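Local atomic coordinates of oxalate--CoA ligase (Arabidopsis thaliana, PDB entry 5IE2), a protein that belongs to the ANL superfamily of AMP-binding enzymes and carries adenosine-5'-triphosphate in its ligand pocket. Residues Leu157-Asp162 / Leu182-Leu187; Leu431-Val436 / Glu468-Phe473. All blocks are in the same frame, centred on the assembly; numbering follows the deposited sequence.

The two contacts lie on opposite sides of the chain's centre, with their own centres about 50 Å apart and their nearest atoms about 28 Å apart, so they do not touch. They follow one another along the chain. Interaction 1, in the AMP-binding part of the chain, joins the loop before strand 164-169 to the start of helix 184-198, which follows strand 179-183, the antiparallel partner of 164-169. Interaction 2, in the C-terminal domain, packs the loop between helix 423-430 and strand 436-446 against helix 467-477. They share no helix, strand or sheet; each ties a loop to a helix within its own part of this ANL-family protein.

Interaction 1 (Leu157-Asp162 / Leu182-Leu187); sequences LVNHPD and LTQLNL
Gln-184 and Asn-159 approach each other obliquely, their amide planes 40° apart, with both amide nitrogens directed at the same water. Asn-159 ND2 lies 2.9 Å from this water O, and Gln-184 NE2 lies 3.2 Å from it; the water accepts from both. The two nitrogens, donors alike, do not bond each other, and each has a further acceptor: Asn-159 ND2 gives to Arg-78 O and Gln-184 NE2 to Ser-7 OG, so the amides also fasten the contact to helices 67-78 and 6-16. A bend at chi2 of Gln-184 (-89°) turns its amide away from His-160 O and across to the Asn-159 side chain, while its CB rests 3.5 Å from His-160 O.

Past this polar pair, the backbone of Pro-161 meets the beginning of the helix. Leu-185 N, in the first helical turn, donates to Pro-161 O at 3.0 Å, approaching in the carbonyl plane on a lone pair. Alongside this bond the two residues touch through their first side-chain carbons, Pro-161 CB and Leu-185 CB being 3.9 Å apart. Thr-183 brings its CB against the same Pro-161 O and its methyl CG2 toward Asp-162 O.

The OG1 of Thr-183 is turned between the backbone N and the carbonyl carbon (chi1 56°), where it accepts from Asn-186 N at 2.9 Å. In return, Thr-183 N donates to Asn-186 OD1 at 2.9 Å, coming from above the carbonyl plane. This reciprocal pair is a capping box, with Thr-183 as N-cap where strand 179-183 gives way to helix 184-198.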
loop_
_atom_site.group_PDB
_atom_site.type_symbol
_atom_site.label_atom_id
_atom_site.label_comp_id
_atom_site.label_asym_id
_atom_site.label_seq_id
_atom_site.Cartn_x
_atom_site.Cartn_y
_atom_site.Cartn_z
ATOM N N LEU A 157 14.667 9.127 -25.505
ATOM C CA LEU A 157 14.806 8.171 -24.416
ATOM C C LEU A 157 14.057 6.877 -24.635
ATOM O O LEU A 157 12.856 6.899 -24.930
ATOM C CB LEU A 157 14.282 8.798 -23.129
ATOM C CG LEU A 157 15.150 9.920 -22.597
ATOM C CD1 LEU A 157 14.547 10.424 -21.333
ATOM C CD2 LEU A 157 16.553 9.416 -22.385
ATOM N N VAL A 158 14.739 5.759 -24.421
ATOM C CA VAL A 158 14.083 4.460 -24.473
ATOM C C VAL A 158 14.017 3.874 -23.053
ATOM O O VAL A 158 15.050 3.799 -22.368
ATOM C CB VAL A 158 14.858 3.483 -25.391
ATOM C CG1 VAL A 158 14.242 2.108 -25.355
ATOM C CG2 VAL A 158 14.843 4.018 -26.823
ATOM N N ASN A 159 12.831 3.505 -22.599
ATOM C CA ASN A 159 12.745 2.883 -21.278
ATOM C C ASN A 159 12.898 1.371 -21.377
ATOM O O ASN A 159 12.140 0.724 -22.081
ATOM C CB ASN A 159 11.419 3.256 -20.601
ATOM C CG ASN A 159 11.240 4.776 -20.519
ATOM O OD1 ASN A 159 10.413 5.366 -21.242
ATOM N ND2 ASN A 159 12.005 5.412 -19.617
ATOM N N HIS A 160 13.852 0.830 -20.635
ATOM C CA HIS A 160 14.151 -0.594 -20.626
ATOM C C HIS A 160 13.411 -1.271 -19.489
ATOM O O HIS A 160 13.377 -0.751 -18.404
ATOM C CB HIS A 160 15.640 -0.841 -20.429
ATOM C CG HIS A 160 16.490 -0.189 -21.464
ATOM N ND1 HIS A 160 17.694 -0.714 -21.844
ATOM C CD2 HIS A 160 16.336 0.954 -22.172
ATOM C CE1 HIS A 160 18.251 0.072 -22.752
ATOM N NE2 HIS A 160 17.460 1.101 -22.950
ATOM N N PRO A 161 12.871 -2.474 -19.721
ATOM C CA PRO A 161 12.181 -3.198 -18.644
ATOM C C PRO A 161 13.120 -3.386 -17.442
ATOM O O PRO A 161 12.643 -3.332 -16.327
ATOM C CB PRO A 161 11.839 -4.554 -19.278
ATOM C CG PRO A 161 11.712 -4.256 -20.722
ATOM C CD PRO A 161 12.777 -3.171 -21.012
ATOM N N ASP A 162 14.430 -3.524 -17.645
ATOM C CA ASP A 162 15.255 -3.765 -16.461
ATOM C C ASP A 162 15.791 -2.486 -15.844
ATOM O O ASP A 162 16.565 -2.552 -14.896
ATOM C CB ASP A 162 16.404 -4.723 -16.782
ATOM C CG ASP A 162 17.527 -4.079 -17.577
ATOM O OD1 ASP A 162 18.733 -4.378 -17.300
ATOM O OD2 ASP A 162 17.228 -3.302 -18.508
ATOM N N LEU A 182 12.842 -1.642 -7.376
ATOM C CA LEU A 182 11.839 -2.171 -8.298
ATOM C C LEU A 182 12.044 -1.559 -9.673
ATOM O O LEU A 182 12.382 -0.382 -9.782
ATOM C CB LEU A 182 10.423 -1.824 -7.791
ATOM C CG LEU A 182 10.253 -2.427 -6.361
ATOM C CD1 LEU A 182 8.917 -1.859 -5.758
ATOM C CD2 LEU A 182 10.218 -3.994 -6.373
ATOM N N THR A 183 11.866 -2.379 -10.709
ATOM C CA THR A 183 12.157 -1.986 -12.076
ATOM C C THR A 183 10.890 -1.530 -12.838
ATOM O O THR A 183 9.751 -1.656 -12.367
ATOM C CB THR A 183 12.732 -3.165 -12.867
ATOM O OG1 THR A 183 11.771 -4.226 -12.771
ATOM C CG2 THR A 183 14.076 -3.631 -12.240
ATOM N N GLN A 184 11.110 -1.044 -14.063
ATOM C CA GLN A 184 10.021 -0.746 -14.994
ATOM C C GLN A 184 9.180 -1.986 -15.179
ATOM O O GLN A 184 7.940 -1.945 -15.241
ATOM C CB GLN A 184 10.582 -0.298 -16.367
ATOM C CG GLN A 184 11.008 1.172 -16.404
ATOM C CD GLN A 184 9.860 2.114 -16.802
ATOM O OE1 GLN A 184 8.721 1.715 -16.921
ATOM N NE2 GLN A 184 10.195 3.378 -17.027
ATOM N N LEU A 185 9.882 -3.107 -15.288
ATOM C CA LEU A 185 9.184 -4.369 -15.502
ATOM C C LEU A 185 8.356 -4.754 -14.286
ATOM O O LEU A 185 7.196 -5.187 -14.425
ATOM C CB LEU A 185 10.189 -5.468 -15.869
ATOM C CG LEU A 185 9.658 -6.928 -15.958
ATOM C CD1 LEU A 185 8.545 -7.070 -16.991
ATOM C CD2 LEU A 185 10.837 -7.937 -16.258
ATOM N N ASN A 186 8.936 -4.624 -13.082
ATOM C CA ASN A 186 8.170 -4.880 -11.870
ATOM C C ASN A 186 6.837 -4.073 -11.896
ATOM O O ASN A 186 5.720 -4.615 -11.648
ATOM C CB ASN A 186 8.973 -4.473 -10.620
ATOM C CG ASN A 186 10.129 -5.420 -10.257
ATOM O OD1 ASN A 186 11.106 -4.967 -9.659
ATOM N ND2 ASN A 186 10.045 -6.720 -10.604
ATOM N N LEU A 187 6.953 -2.775 -12.178
ATOM C CA LEU A 187 5.780 -1.879 -12.141
ATOM C C LEU A 187 4.744 -2.265 -13.203
ATOM O O LEU A 187 3.548 -2.333 -12.923
ATOM C CB LEU A 187 6.206 -0.416 -12.353
ATOM C CG LEU A 187 7.111 0.175 -11.235
ATOM C CD1 LEU A 187 7.450 1.626 -11.611
ATOM C CD2 LEU A 187 6.423 0.234 -9.920
HETATM O O HOH W 1 13.284 3.586 -17.722
#

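Interaction 2 (Leu431-Val436 / Glu468-Phe473); sequences LTHPDV and EDIKAF
Both aromatic side chains are extended, with CG anti to the backbone N (chi1 -175° in His-433, 179° in Phe-473), which turns the two rings toward each other. They join a type I beta turn, residues 433-436, to helix 467-477 of the C-terminal domain, and meet as a T-shaped, edge-to-face pair whose ring centroids are 4.9 Å apart and whose planes make 68°. The leading atom is His-433 CD2, which comes to 3.5 Å from Phe-473 CG. Over the same face of the phenylalanine ring sits His-433 CA, a CH-pi contact 4.0 Å from the ring centroid.

Pro-434 CD lies over one face of the imidazole and Ile-470 CD1 over the opposite one, both displaced toward the rim; the methyl makes a CH-pi contact, 4.2 Å from the His-433 ring centroid. Ile-470 CD1 also packs on Val-436 CG2 at 3.7 Å, where strand 436-446 begins. Within the turn Asp-435 N donates to His-433 ND1 at 2.9 Å, near the ring plane. This bond fixes the rotation of the imidazole, with ND1 as acceptor, consistent with the neutral tautomer that carries its proton on NE2.

Loop and helix are thus clamped by aromatic and apolar groups. At the rim of the phenylalanine, Thr-432 OG1, hydrogen-bonded to Val-429 O, lies in the ring plane 3.2 Å from Phe-473 CZ.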
loop_
_atom_site.group_PDB
_atom_site.type_symbol
_atom_site.label_atom_id
_atom_site.label_comp_id
_atom_site.label_asym_id
_atom_site.label_seq_id
_atom_site.Cartn_x
_atom_site.Cartn_y
_atom_site.Cartn_z
ATOM N N LEU A 431 -12.832 -7.565 17.453
ATOM C CA LEU A 431 -13.640 -6.562 16.754
ATOM C C LEU A 431 -15.151 -6.878 16.688
ATOM O O LEU A 431 -15.942 -6.007 16.291
ATOM C CB LEU A 431 -13.119 -6.388 15.309
ATOM C CG LEU A 431 -11.749 -5.721 15.227
ATOM C CD1 LEU A 431 -11.309 -5.514 13.753
ATOM C CD2 LEU A 431 -11.729 -4.375 15.952
ATOM N N THR A 432 -15.546 -8.114 17.001
ATOM C CA THR A 432 -16.983 -8.438 17.002
ATOM C C THR A 432 -17.643 -8.109 18.341
ATOM O O THR A 432 -18.864 -8.208 18.454
ATOM C CB THR A 432 -17.292 -9.917 16.674
ATOM O OG1 THR A 432 -16.864 -10.772 17.735
ATOM C CG2 THR A 432 -16.587 -10.362 15.397
ATOM N N HIS A 433 -16.858 -7.750 19.350
ATOM C CA HIS A 433 -17.483 -7.378 20.623
ATOM C C HIS A 433 -18.235 -6.071 20.415
ATOM O O HIS A 433 -17.689 -5.145 19.840
ATOM C CB HIS A 433 -16.462 -7.219 21.732
ATOM C CG HIS A 433 -17.079 -6.944 23.067
ATOM N ND1 HIS A 433 -17.670 -5.740 23.382
ATOM C CD2 HIS A 433 -17.224 -7.732 24.158
ATOM C CE1 HIS A 433 -18.146 -5.792 24.613
ATOM N NE2 HIS A 433 -17.877 -6.985 25.114
ATOM N N PRO A 434 -19.495 -5.994 20.886
ATOM C CA PRO A 434 -20.371 -4.835 20.613
ATOM C C PRO A 434 -19.755 -3.498 20.981
ATOM O O PRO A 434 -20.042 -2.493 20.306
ATOM C CB PRO A 434 -21.596 -5.095 21.507
ATOM C CG PRO A 434 -21.616 -6.553 21.725
ATOM C CD PRO A 434 -20.178 -7.055 21.645
ATOM N N ASP A 435 -18.891 -3.475 22.002
ATOM C CA ASP A 435 -18.344 -2.210 22.498
ATOM C C ASP A 435 -16.905 -1.950 22.110
ATOM O O ASP A 435 -16.281 -1.053 22.656
ATOM C CB ASP A 435 -18.443 -2.141 24.031
ATOM C CG ASP A 435 -19.859 -2.247 24.522
ATOM O OD1 ASP A 435 -20.775 -1.760 23.840
ATOM O OD2 ASP A 435 -20.068 -2.828 25.605
ATOM N N VAL A 436 -16.356 -2.741 21.186
ATOM C CA VAL A 436 -14.973 -2.546 20.763
ATOM C C VAL A 436 -14.925 -1.798 19.429
ATOM O O VAL A 436 -15.552 -2.198 18.440
ATOM C CB VAL A 436 -14.208 -3.904 20.633
ATOM C CG1 VAL A 436 -12.879 -3.686 20.003
ATOM C CG2 VAL A 436 -14.048 -4.574 22.006
ATOM N N GLU A 468 -12.478 -8.087 32.087
ATOM C CA GLU A 468 -13.225 -9.301 32.330
ATOM C C GLU A 468 -14.341 -9.520 31.324
ATOM O O GLU A 468 -14.548 -10.654 30.919
ATOM C CB GLU A 468 -13.795 -9.303 33.751
ATOM C CG GLU A 468 -12.698 -9.538 34.776
ATOM C CD GLU A 468 -11.911 -10.824 34.508
ATOM O OE1 GLU A 468 -12.541 -11.889 34.237
ATOM O OE2 GLU A 468 -10.649 -10.751 34.529
ATOM N N ASP A 469 -15.000 -8.448 30.882
ATOM C CA ASP A 469 -15.988 -8.527 29.819
ATOM C C ASP A 469 -15.330 -9.072 28.543
ATOM O O ASP A 469 -15.854 -9.990 27.919
ATOM C CB ASP A 469 -16.599 -7.163 29.483
ATOM C CG ASP A 469 -17.496 -6.621 30.583
ATOM O OD1 ASP A 469 -18.229 -7.412 31.228
ATOM O OD2 ASP A 469 -17.493 -5.377 30.767
ATOM N N ILE A 470 -14.187 -8.495 28.188
ATOM C CA ILE A 470 -13.485 -8.879 26.939
ATOM C C ILE A 470 -13.060 -10.325 27.000
ATOM O O ILE A 470 -13.249 -11.095 26.058
ATOM C CB ILE A 470 -12.246 -8.015 26.687
ATOM C CG1 ILE A 470 -12.647 -6.558 26.448
ATOM C CG2 ILE A 470 -11.472 -8.536 25.445
ATOM C CD1 ILE A 470 -13.582 -6.360 25.247
ATOM N N LYS A 471 -12.476 -10.700 28.125
ATOM C CA LYS A 471 -12.036 -12.055 28.283
ATOM C C LYS A 471 -13.215 -13.025 28.221
ATOM O O LYS A 471 -13.115 -14.044 27.559
ATOM C CB LYS A 471 -11.248 -12.219 29.589
ATOM C CG LYS A 471 -9.840 -11.607 29.499
ATOM C CD LYS A 471 -9.043 -11.817 30.797
ATOM C CE LYS A 471 -8.472 -13.213 30.884
ATOM N NZ LYS A 471 -7.545 -13.394 32.059
ATOM N N ALA A 472 -14.321 -12.727 28.902
ATOM C CA ALA A 472 -15.479 -13.619 28.880
ATOM C C ALA A 472 -16.030 -13.816 27.452
ATOM O O ALA A 472 -16.375 -14.960 27.004
ATOM C CB ALA A 472 -16.588 -13.063 29.816
ATOM N N PHE A 473 -16.096 -12.692 26.744
ATOM C CA PHE A 473 -16.562 -12.703 25.372
ATOM C C PHE A 473 -15.626 -13.579 24.504
ATOM O O PHE A 473 -16.073 -14.419 23.719
ATOM C CB PHE A 473 -16.637 -11.274 24.846
ATOM C CG PHE A 473 -17.099 -11.179 23.419
ATOM C CD1 PHE A 473 -18.462 -11.142 23.108
ATOM C CD2 PHE A 473 -16.169 -11.140 22.380
ATOM C CE1 PHE A 473 -18.880 -11.032 21.765
ATOM C CE2 PHE A 473 -16.570 -11.073 21.081
ATOM C CZ PHE A 473 -17.923 -11.005 20.757
#